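PDB 3T8J: purine nucleosidase, (IunH-1) from Sulfolobus solfataricus, which belongs to the nucleoside hydrolase family and forms a four-chain assembly, each chain built round a mixed beta sheet flanked by helices, with a sodium ion bound in the model. Local coordinates for residues 18-23 and 244-249; 155-158 and 162-165; 188-193 and 238-243; 195-200 and 220-225; 212-217 and 232-237. One frame throughout, in Å; residues are numbered along the deposited sequence.

In the fold
Interactions 1, 3, 4 and 5 form a connected run: 1 touches 3, 3 touches 5, and 5 touches 4. Interactions 4 and 5 are closest, with centres about 6 Å apart. They share helix 209-227, and R222 of interaction 4 is hydrogen-bonded to H234 of interaction 5. Interaction 3 touches interaction 5 where I190 packs on P235 and P237, and it shares helix 237-246 with interaction 1. Interaction 2 touches none of the others; its nearest atoms come about 5 Å from those of interaction 3. The sodium ion, bound by D9, D14, I121 and S122, is about 7 Å from the F163 side chain and about 12 Å from those of L21, I190 and H236.

Interaction 1. Residues 18-23 and 244-249; sequences LYLLLK and IAIDGS
I246 meets L20 with the end of its longer branch and L21 with the middle of it. Its CG1 lies anti to the carbonyl carbon (chi1 -66°), and chi2 is extended. This carries CD1 away from its own helix and toward helix 12-23. CD1 comes 3.6 Å from L20 CG, so the methyl presses on the fork of the leucine. It is 4.1 Å from the L20 CD2 methyl. It also lies 3.8 Å from the backbone O of L20. L20 is modelled in two conformers, and its side-chain contact is certain only for the one described here. L21 approaches differently. Its CB starts off to one side, and its CD2 methyl then swings in to 4.1 Å from I246 CG1. The isoleucine chain therefore runs at a slant to both leucines. The side chains meet through carbon atoms alone, and L20 and L21 are buried.

The family has a Rossmann-like core, and helix 12-23 is the one that follows strand 3-8. Here its last turn packs against the end of helix 237-246. That helix ends in an Asx turn just after I246, in which D247 OD1 accepts from S249 N. Around the contact, L20 and L21 also pack on T242, one turn earlier in the same helix, and L20 packs on A243. The backbone O of A245 accepts from R2.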
# COMPACT_ATOMS: atom_id res chain seq x y z
N LEU A 18 -12.12 25.08 25.75
CA LEU A 18 -11.43 26.29 26.17
C LEU A 18 -12.09 26.82 27.45
O LEU A 18 -11.42 27.16 28.44
CB LEU A 18 -11.48 27.34 25.06
CG LEU A 18 -10.96 28.73 25.42
CD1 LEU A 18 -9.47 28.75 25.75
CD2 LEU A 18 -11.26 29.71 24.28
N TYR A 19 -13.42 26.92 27.42
CA TYR A 19 -14.15 27.45 28.57
C TYR A 19 -14.02 26.56 29.82
O TYR A 19 -13.93 27.07 30.93
CB TYR A 19 -15.61 27.71 28.22
CG TYR A 19 -15.87 28.86 27.27
CD1 TYR A 19 -14.86 29.74 26.86
CD2 TYR A 19 -17.14 29.10 26.81
CE1 TYR A 19 -15.13 30.81 26.01
CE2 TYR A 19 -17.42 30.18 25.95
CZ TYR A 19 -16.42 31.03 25.57
OH TYR A 19 -16.71 32.09 24.72
N LEU A 20 -13.98 25.23 29.65
CA LEU A 20 -13.81 24.32 30.78
C LEU A 20 -12.48 24.62 31.47
O LEU A 20 -12.42 24.67 32.70
CB LEU A 20 -13.90 22.85 30.32
CG LEU A 20 -14.17 21.73 31.34
CD1 LEU A 20 -15.45 21.97 32.14
CD2 LEU A 20 -14.22 20.36 30.64
N LEU A 21 -11.42 24.82 30.68
CA LEU A 21 -10.11 25.12 31.27
C LEU A 21 -10.18 26.46 32.02
O LEU A 21 -9.76 26.58 33.17
CB LEU A 21 -8.99 25.16 30.21
CG LEU A 21 -8.60 23.87 29.51
CD1 LEU A 21 -7.60 24.19 28.37
CD2 LEU A 21 -8.00 22.85 30.49
N LEU A 22 -10.71 27.50 31.36
CA LEU A 22 -10.75 28.85 31.96
C LEU A 22 -11.66 28.99 33.18
O LEU A 22 -11.28 29.64 34.19
CB LEU A 22 -11.15 29.89 30.90
CG LEU A 22 -10.19 30.09 29.73
CD1 LEU A 22 -10.76 31.14 28.77
CD2 LEU A 22 -8.81 30.50 30.18
N LYS A 23 -12.84 28.38 33.11
CA LYS A 23 -13.80 28.37 34.21
C LYS A 23 -13.14 27.83 35.45
O LYS A 23 -13.38 28.34 36.55
CB LYS A 23 -14.98 27.46 33.86
CG LYS A 23 -15.90 27.13 35.04
CD LYS A 23 -16.74 28.30 35.35
CE LYS A 23 -17.66 28.10 36.59
NZ LYS A 23 -17.00 27.48 37.78
N ILE A 244 -11.12 15.06 31.58
CA ILE A 244 -10.16 14.06 32.09
C ILE A 244 -8.80 14.74 32.34
O ILE A 244 -8.11 14.45 33.33
CB ILE A 244 -10.03 12.87 31.12
CG1 ILE A 244 -11.30 12.03 31.12
CG2 ILE A 244 -8.81 12.00 31.47
CD1 ILE A 244 -11.36 11.09 29.93
N ALA A 245 -8.39 15.66 31.45
CA ALA A 245 -7.13 16.39 31.68
C ALA A 245 -7.17 17.16 33.00
O ALA A 245 -6.21 17.15 33.78
CB ALA A 245 -6.80 17.31 30.51
N ILE A 246 -8.30 17.78 33.29
CA ILE A 246 -8.50 18.53 34.55
C ILE A 246 -8.57 17.61 35.78
O ILE A 246 -7.91 17.87 36.80
CB ILE A 246 -9.78 19.40 34.46
CG1 ILE A 246 -9.62 20.51 33.42
CG2 ILE A 246 -10.13 20.01 35.82
CD1 ILE A 246 -10.95 21.15 32.92
N ASP A 247 -9.38 16.56 35.68
CA ASP A 247 -9.63 15.60 36.77
C ASP A 247 -9.53 14.18 36.24
O ASP A 247 -10.47 13.66 35.63
CB ASP A 247 -11.03 15.85 37.35
CG ASP A 247 -11.40 14.88 38.47
OD1 ASP A 247 -10.57 14.01 38.83
OD2 ASP A 247 -12.52 15.01 39.00
N GLY A 248 -8.39 13.53 36.47
CA GLY A 248 -8.13 12.22 35.93
C GLY A 248 -9.05 11.12 36.41
O GLY A 248 -9.17 10.08 35.75
N SER A 249 -9.70 11.32 37.57
CA SER A 249 -10.64 10.32 38.10
C SER A 249 -11.91 10.21 37.24
O SER A 249 -12.70 9.28 37.42
CB SER A 249 -11.00 10.61 39.56
OG SER A 249 -11.89 11.71 39.69

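Interaction 2. Residues 155-158 and 162-165; sequences GNIT and EFNI
The start of helix 163-167 is the centre of this contact, with E162 at its N-cap position. The loop 155-158 folds back on that first turn. N156 OD1 accepts from F163 N at 2.9 Å. The donor lies in the carbonyl plane, on a lone pair, although the N-H points somewhat off the oxygen (136°). A chi1 of 59° tucks the amide over its own backbone, where the same OD1 takes a weak bond from I157 N.

E162 caps the helix with its carboxylate. Its chain bends at chi2 and turns back. OE2 accepts from N164 N at 2.8 Å, from above the carboxylate plane. OE1 accepts from I165 N at 3.1 Å, on the syn side but tilted out of the carboxylate plane. A water links the two segments: it accepts from N156 ND2 at 3.0 Å and donates to E162 OE2 at 2.7 Å. Three backbone N-H groups, the third that of G149, and a water hold the acid.

I157 supplies the apolar part. Its CG2 sits 3.6 Å from F163 N, and its CD1 reaches the edge of the F163 ring at CD1, 3.9 Å away. F163 packs on D9, a ligand of the sodium ion. The I157 backbone O is bonded to T281 of the second subunit. Within the chain, N164 ND2 bonds to M147 O at the end of strand 141-147. W187 of helix 187-190 packs on both N156 and E162.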
# COMPACT_ATOMS: atom_id res chain seq x y z
N GLY A 155 -15.56 4.30 13.38
CA GLY A 155 -15.12 5.63 13.03
C GLY A 155 -16.28 6.59 12.77
O GLY A 155 -17.44 6.19 12.73
N ASN A 156 -15.94 7.85 12.59
CA ASN A 156 -16.92 8.88 12.21
C ASN A 156 -16.73 9.43 10.80
O ASN A 156 -17.68 9.44 10.00
CB ASN A 156 -17.06 9.99 13.28
CG ASN A 156 -15.77 10.76 13.60
OD1 ASN A 156 -14.68 10.44 13.14
ND2 ASN A 156 -15.92 11.81 14.41
N ILE A 157 -15.51 9.82 10.45
CA ILE A 157 -15.27 10.39 9.12
C ILE A 157 -15.32 9.30 8.04
O ILE A 157 -15.81 9.56 6.95
CB ILE A 157 -13.94 11.20 9.08
CG1 ILE A 157 -13.80 11.95 7.74
CG2 ILE A 157 -12.69 10.33 9.40
CD1 ILE A 157 -14.90 12.97 7.42
N THR A 158 -14.79 8.12 8.33
CA THR A 158 -14.98 6.92 7.51
C THR A 158 -15.55 5.85 8.44
O THR A 158 -15.58 6.04 9.67
CB THR A 158 -13.71 6.42 6.83
OG1 THR A 158 -12.93 5.68 7.81
CG2 THR A 158 -12.87 7.53 6.25
N GLU A 162 -11.34 7.85 12.79
CA GLU A 162 -11.75 9.06 13.47
C GLU A 162 -11.15 10.30 12.78
O GLU A 162 -10.02 10.29 12.28
CB GLU A 162 -11.36 8.98 14.95
CG GLU A 162 -11.71 10.17 15.79
CD GLU A 162 -10.72 11.30 15.65
OE1 GLU A 162 -9.50 11.03 15.44
OE2 GLU A 162 -11.15 12.47 15.79
N PHE A 163 -11.92 11.39 12.76
CA PHE A 163 -11.59 12.59 12.00
C PHE A 163 -10.21 13.19 12.26
O PHE A 163 -9.47 13.45 11.32
CB PHE A 163 -12.67 13.64 12.27
CG PHE A 163 -12.53 14.89 11.45
CD1 PHE A 163 -12.95 14.90 10.13
CD2 PHE A 163 -12.01 16.05 12.00
CE1 PHE A 163 -12.84 16.05 9.36
CE2 PHE A 163 -11.92 17.21 11.24
CZ PHE A 163 -12.36 17.21 9.92
N ASN A 164 -9.87 13.45 13.52
CA ASN A 164 -8.60 14.16 13.81
C ASN A 164 -7.39 13.41 13.25
O ASN A 164 -6.51 14.01 12.64
CB ASN A 164 -8.41 14.37 15.31
CG ASN A 164 -9.35 15.41 15.88
OD1 ASN A 164 -9.92 16.22 15.13
ND2 ASN A 164 -9.51 15.43 17.22
N ILE A 165 -7.36 12.09 13.45
CA ILE A 165 -6.25 11.28 12.93
C ILE A 165 -6.31 11.18 11.40
O ILE A 165 -5.30 11.32 10.70
CB ILE A 165 -6.22 9.87 13.56
CG1 ILE A 165 -6.23 9.96 15.10
CG2 ILE A 165 -5.00 9.02 13.05
CD1 ILE A 165 -5.03 10.71 15.69
O HOH W 1 -13.75 13.17 15.96

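Interaction 3. Residues 188-193 and 238-243; sequences DVIINY and DAITTA
A chi1 of 67° in I190 puts CG1 between the backbone N and the carbonyl carbon. It leaves CG2 beside the backbone N, facing I240. The I240 side chain is stretched instead: chi2 of 169° sends its CD1 outward from helix 237-246. The CD1 methyl therefore lands on the branch point of I190, 3.9 Å from its CB and 4.0 Å from its CG2. The shorter branches also meet, with I190 CG2 4.1 Å from I240 CG2. The two side chains lie aslant, neither parallel nor at right angles, and both residues are buried. Y193 adds a looser touch, with its CB 4.4 Å from I240 CD1.

A type I turn from I190 to Y193 brings these two residues to the same helix. It is closed by Y193 N to I190 O at 3.0 Å. The Y193 hydroxyl is bonded to I295 N, at the end of strand 289-295, so the far end of that side chain is held as well.

Other parts of the fold pack on the isoleucine pair. F300 of helix 297-308 packs on I240, and it also touches A239 and A243 of the same helix. I185 of strand 182-185 packs on I190 and on T241. P235, in the loop before helix 237-246, touches I190 too.

The contact joins helix 187-190, which follows the parallel strand 182-185 of the Rossmann-like core, to helix 237-246, which leads into strand 251-261, antiparallel to its neighbour 289-295.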
# COMPACT_ATOMS: atom_id res chain seq x y z
N ASP A 188 -14.71 6.09 19.66
CA ASP A 188 -15.61 4.96 19.91
C ASP A 188 -15.70 4.55 21.38
O ASP A 188 -16.37 3.56 21.71
CB ASP A 188 -15.38 3.79 18.95
CG ASP A 188 -13.94 3.35 18.83
OD1 ASP A 188 -13.06 3.83 19.61
OD2 ASP A 188 -13.70 2.48 17.94
N VAL A 189 -15.06 5.35 22.24
CA VAL A 189 -15.31 5.34 23.67
C VAL A 189 -16.29 6.48 24.03
O VAL A 189 -17.30 6.24 24.69
CB VAL A 189 -13.98 5.45 24.45
CG1 VAL A 189 -14.22 5.77 25.94
CG2 VAL A 189 -13.16 4.17 24.26
N ILE A 190 -16.01 7.69 23.58
CA ILE A 190 -16.83 8.84 24.00
C ILE A 190 -18.28 8.74 23.49
O ILE A 190 -19.17 9.27 24.16
CB ILE A 190 -16.20 10.22 23.66
CG1 ILE A 190 -16.14 10.46 22.17
CG2 ILE A 190 -14.83 10.37 24.30
CD1 ILE A 190 -17.39 11.22 21.67
N ILE A 191 -18.53 8.04 22.37
CA ILE A 191 -19.91 7.90 21.87
C ILE A 191 -20.81 7.06 22.77
O ILE A 191 -22.02 7.06 22.60
CB ILE A 191 -20.01 7.36 20.40
CG1 ILE A 191 -19.41 5.96 20.27
CG2 ILE A 191 -19.38 8.37 19.43
CD1 ILE A 191 -19.45 5.39 18.84
N ASN A 192 -20.23 6.36 23.75
CA ASN A 192 -21.02 5.65 24.76
C ASN A 192 -21.65 6.57 25.82
O ASN A 192 -22.44 6.10 26.65
CB ASN A 192 -20.15 4.60 25.47
CG ASN A 192 -19.62 3.53 24.53
OD1 ASN A 192 -20.26 3.19 23.53
ND2 ASN A 192 -18.46 2.98 24.85
N TYR A 193 -21.32 7.86 25.79
CA TYR A 193 -21.69 8.82 26.83
C TYR A 193 -22.31 10.09 26.24
O TYR A 193 -21.86 11.20 26.56
CB TYR A 193 -20.46 9.17 27.66
CG TYR A 193 -19.73 7.95 28.20
CD1 TYR A 193 -20.21 7.26 29.32
CD2 TYR A 193 -18.59 7.47 27.58
CE1 TYR A 193 -19.55 6.13 29.82
CE2 TYR A 193 -17.92 6.33 28.08
CZ TYR A 193 -18.42 5.67 29.18
OH TYR A 193 -17.77 4.56 29.69
N ASP A 238 -14.27 16.36 22.65
CA ASP A 238 -13.23 17.26 23.18
C ASP A 238 -13.46 17.63 24.64
O ASP A 238 -12.52 17.68 25.43
CB ASP A 238 -13.14 18.51 22.29
CG ASP A 238 -12.97 18.16 20.84
OD1 ASP A 238 -12.32 17.13 20.51
OD2 ASP A 238 -13.51 18.90 19.97
N ALA A 239 -14.72 17.86 25.01
CA ALA A 239 -15.01 18.25 26.38
C ALA A 239 -14.73 17.12 27.38
O ALA A 239 -14.29 17.38 28.50
CB ALA A 239 -16.47 18.77 26.50
N ILE A 240 -14.96 15.87 26.97
CA ILE A 240 -14.58 14.72 27.79
C ILE A 240 -13.06 14.63 27.95
O ILE A 240 -12.55 14.41 29.06
CB ILE A 240 -15.17 13.40 27.26
CG1 ILE A 240 -16.67 13.35 27.53
CG2 ILE A 240 -14.50 12.18 27.93
CD1 ILE A 240 -17.42 12.18 26.79
N THR A 241 -12.33 14.82 26.84
CA THR A 241 -10.87 14.79 26.88
C THR A 241 -10.36 15.86 27.87
O THR A 241 -9.50 15.60 28.70
CB THR A 241 -10.27 15.04 25.49
OG1 THR A 241 -10.77 14.03 24.58
CG2 THR A 241 -8.72 15.00 25.53
N THR A 242 -10.92 17.05 27.75
CA THR A 242 -10.55 18.18 28.60
C THR A 242 -10.89 17.93 30.08
O THR A 242 -10.10 18.24 30.98
CB THR A 242 -11.25 19.48 28.10
OG1 THR A 242 -10.96 19.68 26.71
CG2 THR A 242 -10.80 20.70 28.88
N ALA A 243 -12.07 17.37 30.32
CA ALA A 243 -12.51 17.06 31.68
C ALA A 243 -11.55 16.06 32.34
O ALA A 243 -11.22 16.21 33.51
CB ALA A 243 -13.97 16.54 31.70

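Interaction 4. Residues 195-200 and 220-225; sequences VTDEEW and HYRQYS
R222 holds the whole contact, its guanidinium edge held by polar partners and one face laid on W200. NH1 donates to V195 O at 2.8 Å, and NH2 adds a weak bond to the same oxygen. NH2 also donates to D197 OD1 at 2.9 Å in a salt bridge. V195 O and D197 OD1 both lie near the guanidinium plane, at its edge. D197 OD1 is met on its anti side, and the carboxylate is turned 56° from the guanidinium.

The face of the group is used as well. It lies flat on W200, with the planes only 3° apart. CZ is 4.1 Å from the centroid of the five-membered ring, a cation-pi contact. CD rests over the six-membered ring, 3.7 Å from its centroid, a CH-pi contact. W200 CB also packs on the guanidinium, 3.6 Å from NH2. The arginine chain is anti all the way from the backbone N to NE (chi1 -177°), so it spans the gap between the helices and slides past the indole in the opposite direction.

These partners sit at the start of helix 197-204, where T196 and E199 form a capping box. E199 N donates to T196 OG1 at 3.3 Å, and T196 N donates to E199 OE1 at 2.9 Å. The box probably steadies the turn that presents V195 O and D197 to the arginine of helix 209-227.

Further out, E199 forms a salt bridge with K297. R222 NH1 is also bonded to H234 ND1. W200 packs on Y214, V215 and L219. Y224 OH bonds to D280 of the second subunit.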
# COMPACT_ATOMS: atom_id res chain seq x y z
N VAL A 195 -25.04 13.18 25.55
CA VAL A 195 -26.00 14.01 26.26
C VAL A 195 -27.43 13.60 25.84
O VAL A 195 -27.84 13.82 24.69
CB VAL A 195 -25.77 15.50 25.97
CG1 VAL A 195 -26.85 16.37 26.66
CG2 VAL A 195 -24.32 15.90 26.38
N THR A 196 -28.15 13.00 26.78
CA THR A 196 -29.48 12.42 26.53
C THR A 196 -30.55 13.49 26.41
O THR A 196 -30.33 14.65 26.77
CB THR A 196 -29.90 11.48 27.69
OG1 THR A 196 -30.03 12.23 28.89
CG2 THR A 196 -28.88 10.35 27.89
N ASP A 197 -31.73 13.10 25.92
CA ASP A 197 -32.84 14.05 25.83
C ASP A 197 -33.17 14.66 27.20
O ASP A 197 -33.45 15.85 27.28
CB ASP A 197 -34.09 13.41 25.21
CG ASP A 197 -33.99 13.22 23.68
OD1 ASP A 197 -33.19 13.92 23.01
OD2 ASP A 197 -34.75 12.39 23.14
N GLU A 198 -33.13 13.85 28.26
CA GLU A 198 -33.36 14.33 29.64
C GLU A 198 -32.37 15.43 30.03
O GLU A 198 -32.75 16.48 30.57
CB GLU A 198 -33.27 13.16 30.64
CG GLU A 198 -33.30 13.55 32.15
CD GLU A 198 -31.90 13.50 32.83
OE1 GLU A 198 -31.31 12.39 32.86
OE2 GLU A 198 -31.41 14.55 33.35
N GLU A 199 -31.10 15.18 29.75
CA GLU A 199 -30.04 16.13 30.06
C GLU A 199 -30.15 17.40 29.23
O GLU A 199 -29.98 18.50 29.74
CB GLU A 199 -28.67 15.45 29.86
CG GLU A 199 -28.42 14.37 30.91
CD GLU A 199 -27.25 13.46 30.61
OE1 GLU A 199 -26.92 13.24 29.42
OE2 GLU A 199 -26.67 12.94 31.58
N TRP A 200 -30.45 17.25 27.94
CA TRP A 200 -30.64 18.38 27.03
C TRP A 200 -31.77 19.29 27.51
O TRP A 200 -31.61 20.51 27.55
CB TRP A 200 -30.89 17.84 25.63
CG TRP A 200 -31.16 18.84 24.54
CD1 TRP A 200 -32.35 19.02 23.88
CD2 TRP A 200 -30.23 19.73 23.92
NE1 TRP A 200 -32.21 19.97 22.91
CE2 TRP A 200 -30.93 20.44 22.92
CE3 TRP A 200 -28.88 20.03 24.14
CZ2 TRP A 200 -30.32 21.40 22.13
CZ3 TRP A 200 -28.28 21.00 23.35
CH2 TRP A 200 -29.01 21.68 22.36
N HIS A 220 -27.33 22.30 15.90
CA HIS A 220 -27.07 21.71 14.57
C HIS A 220 -26.33 20.38 14.71
O HIS A 220 -26.71 19.40 14.08
CB HIS A 220 -26.28 22.69 13.67
CG HIS A 220 -25.94 22.15 12.31
ND1 HIS A 220 -26.48 22.65 11.15
CD2 HIS A 220 -25.09 21.16 11.94
CE1 HIS A 220 -26.01 21.97 10.11
NE2 HIS A 220 -25.15 21.06 10.57
N TYR A 221 -25.28 20.37 15.54
CA TYR A 221 -24.48 19.17 15.79
C TYR A 221 -25.30 18.04 16.37
O TYR A 221 -25.14 16.87 15.99
CB TYR A 221 -23.35 19.54 16.75
CG TYR A 221 -22.30 18.49 17.04
CD1 TYR A 221 -21.58 17.89 16.03
CD2 TYR A 221 -21.95 18.17 18.37
CE1 TYR A 221 -20.55 16.98 16.31
CE2 TYR A 221 -20.92 17.27 18.64
CZ TYR A 221 -20.24 16.68 17.61
OH TYR A 221 -19.22 15.78 17.87
N ARG A 222 -26.20 18.36 17.30
CA ARG A 222 -27.08 17.36 17.89
C ARG A 222 -28.02 16.72 16.85
O ARG A 222 -28.18 15.48 16.80
CB ARG A 222 -27.87 17.98 19.03
CG ARG A 222 -28.77 17.01 19.78
CD ARG A 222 -29.52 17.71 20.92
NE ARG A 222 -30.30 16.75 21.72
CZ ARG A 222 -29.81 15.98 22.69
NH1 ARG A 222 -28.52 16.03 23.04
NH2 ARG A 222 -30.60 15.12 23.33
N GLN A 223 -28.64 17.54 16.00
CA GLN A 223 -29.50 17.01 14.95
C GLN A 223 -28.72 16.07 14.03
O GLN A 223 -29.21 14.98 13.69
CB GLN A 223 -30.15 18.15 14.13
CG GLN A 223 -31.30 17.73 13.22
CD GLN A 223 -30.89 17.02 11.91
OE1 GLN A 223 -29.79 17.24 11.37
NE2 GLN A 223 -31.78 16.19 11.40
N TYR A 224 -27.51 16.46 13.64
CA TYR A 224 -26.73 15.66 12.70
C TYR A 224 -26.29 14.38 13.38
O TYR A 224 -26.37 13.29 12.81
CB TYR A 224 -25.50 16.43 12.22
CG TYR A 224 -24.69 15.66 11.23
CD1 TYR A 224 -24.89 15.79 9.87
CD2 TYR A 224 -23.69 14.78 11.66
CE1 TYR A 224 -24.16 15.07 8.95
CE2 TYR A 224 -22.96 14.05 10.75
CZ TYR A 224 -23.17 14.21 9.41
OH TYR A 224 -22.44 13.50 8.49
N SER A 225 -25.79 14.51 14.61
CA SER A 225 -25.27 13.33 15.31
C SER A 225 -26.33 12.25 15.51
O SER A 225 -26.06 11.04 15.38
CB SER A 225 -24.69 13.74 16.67
OG SER A 225 -23.54 14.56 16.50

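Interaction 5. Residues 212-217 and 232-237; sequences ELYVSM and NGHPHP
An aromatic cluster of Y214, H234 and H236 joins helix 209-227 to the loop that leads into helix 237-246. This helical part lies beside the Rossmann-like core of the nucleoside hydrolase family. H236 is the N-cap residue of helix 237-246.

The meeting point is the hydroxyl of Y214. With CG anti to the backbone N (chi1 178°), the ring reaches out from the helix and puts OH between the two imidazoles. H234 NE2 donates to it at 2.9 Å, and the hydroxyl lies close to the plane of that ring. H236 NE2 and Y214 OH are 2.8 Å apart and hydrogen-bonded. Again the hydroxyl sits at the imidazole edge. Two bonds thus grip one buried oxygen.

The rings themselves do not stack. Y214 and H236 meet rim to rim, with centroids 5.7 Å apart and planes at 52°. The Y214 and H234 rings are oblique to each other, their centroids 5.8 Å apart. Y218 stacks on Y214 and also meets both histidine rings.

Each imidazole is tied at its other nitrogen too. H236 ND1 is bonded to D13 OD1, beside D14 of the sodium site. The other nitrogen of H234 is held by R222, so both imidazoles are held at both nitrogens. V195 packs on all three residues of the cluster. At the near edge of Y214, CE1 lies 3.6 Å from H236 NE2.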
# COMPACT_ATOMS: atom_id res chain seq x y z
N GLU A 212 -27.66 29.24 27.42
CA GLU A 212 -28.24 29.68 26.15
C GLU A 212 -27.23 29.55 24.99
O GLU A 212 -27.59 29.14 23.88
CB GLU A 212 -28.78 31.11 26.25
CG GLU A 212 -30.06 31.23 27.10
CD GLU A 212 -30.38 32.66 27.57
OE1 GLU A 212 -29.54 33.57 27.43
OE2 GLU A 212 -31.49 32.87 28.11
N LEU A 213 -25.98 29.90 25.27
CA LEU A 213 -24.91 29.76 24.28
C LEU A 213 -24.68 28.29 23.90
O LEU A 213 -24.56 27.94 22.72
CB LEU A 213 -23.61 30.38 24.81
CG LEU A 213 -22.44 30.34 23.83
CD1 LEU A 213 -22.79 30.98 22.47
CD2 LEU A 213 -21.23 31.04 24.47
N TYR A 214 -24.65 27.42 24.91
CA TYR A 214 -24.49 25.98 24.67
C TYR A 214 -25.61 25.46 23.77
O TYR A 214 -25.33 24.78 22.78
CB TYR A 214 -24.49 25.24 26.01
CG TYR A 214 -24.37 23.72 25.99
CD1 TYR A 214 -23.19 23.08 26.35
CD2 TYR A 214 -25.46 22.92 25.67
CE1 TYR A 214 -23.10 21.69 26.38
CE2 TYR A 214 -25.38 21.54 25.69
CZ TYR A 214 -24.20 20.93 26.05
OH TYR A 214 -24.14 19.55 26.07
N VAL A 215 -26.86 25.80 24.08
CA VAL A 215 -27.99 25.34 23.26
C VAL A 215 -27.81 25.85 21.83
O VAL A 215 -27.94 25.07 20.87
CB VAL A 215 -29.34 25.76 23.86
CG1 VAL A 215 -30.50 25.47 22.89
CG2 VAL A 215 -29.54 25.05 25.20
N SER A 216 -27.47 27.13 21.67
CA SER A 216 -27.26 27.72 20.34
C SER A 216 -26.14 27.03 19.55
O SER A 216 -26.27 26.79 18.33
CB SER A 216 -26.96 29.21 20.48
OG SER A 216 -26.66 29.82 19.23
N MET A 217 -25.05 26.72 20.24
CA MET A 217 -23.86 26.15 19.59
C MET A 217 -24.00 24.69 19.22
O MET A 217 -23.31 24.25 18.31
CB MET A 217 -22.61 26.31 20.47
CG MET A 217 -22.11 27.75 20.64
SD MET A 217 -20.42 27.88 21.33
CE MET A 217 -20.62 26.97 22.86
N ASN A 232 -27.55 8.64 20.39
CA ASN A 232 -28.73 9.03 21.15
C ASN A 232 -28.51 10.36 21.89
O ASN A 232 -28.36 10.43 23.11
CB ASN A 232 -29.18 7.89 22.08
CG ASN A 232 -29.79 6.71 21.31
OD1 ASN A 232 -30.50 6.89 20.31
ND2 ASN A 232 -29.51 5.50 21.78
N GLY A 233 -28.50 11.44 21.10
CA GLY A 233 -28.25 12.79 21.56
C GLY A 233 -27.07 13.38 20.80
O GLY A 233 -27.02 13.32 19.57
N HIS A 234 -26.13 13.97 21.53
CA HIS A 234 -24.89 14.45 20.92
C HIS A 234 -23.72 14.07 21.80
O HIS A 234 -23.86 13.92 23.02
CB HIS A 234 -24.90 15.95 20.61
CG HIS A 234 -24.88 16.83 21.82
ND1 HIS A 234 -26.02 17.38 22.37
CD2 HIS A 234 -23.85 17.32 22.54
CE1 HIS A 234 -25.69 18.14 23.39
NE2 HIS A 234 -24.38 18.12 23.53
N PRO A 235 -22.56 13.89 21.18
CA PRO A 235 -21.37 13.53 21.96
C PRO A 235 -20.53 14.76 22.34
O PRO A 235 -20.72 15.84 21.80
CB PRO A 235 -20.61 12.65 20.99
CG PRO A 235 -20.86 13.27 19.66
CD PRO A 235 -22.29 13.79 19.73
N HIS A 236 -19.59 14.54 23.27
CA HIS A 236 -18.66 15.57 23.75
C HIS A 236 -17.21 15.05 23.65
O HIS A 236 -16.53 14.86 24.67
CB HIS A 236 -18.98 15.93 25.21
CG HIS A 236 -19.99 17.03 25.38
ND1 HIS A 236 -19.82 18.29 24.83
CD2 HIS A 236 -21.13 17.10 26.12
CE1 HIS A 236 -20.83 19.06 25.19
NE2 HIS A 236 -21.64 18.37 25.97
N PRO A 237 -16.72 14.81 22.42
CA PRO A 237 -15.39 14.23 22.29
C PRO A 237 -14.30 15.07 22.95
O PRO A 237 -13.45 14.55 23.71
CB PRO A 237 -15.19 14.12 20.76
CG PRO A 237 -16.13 15.12 20.18
CD PRO A 237 -17.33 15.14 21.12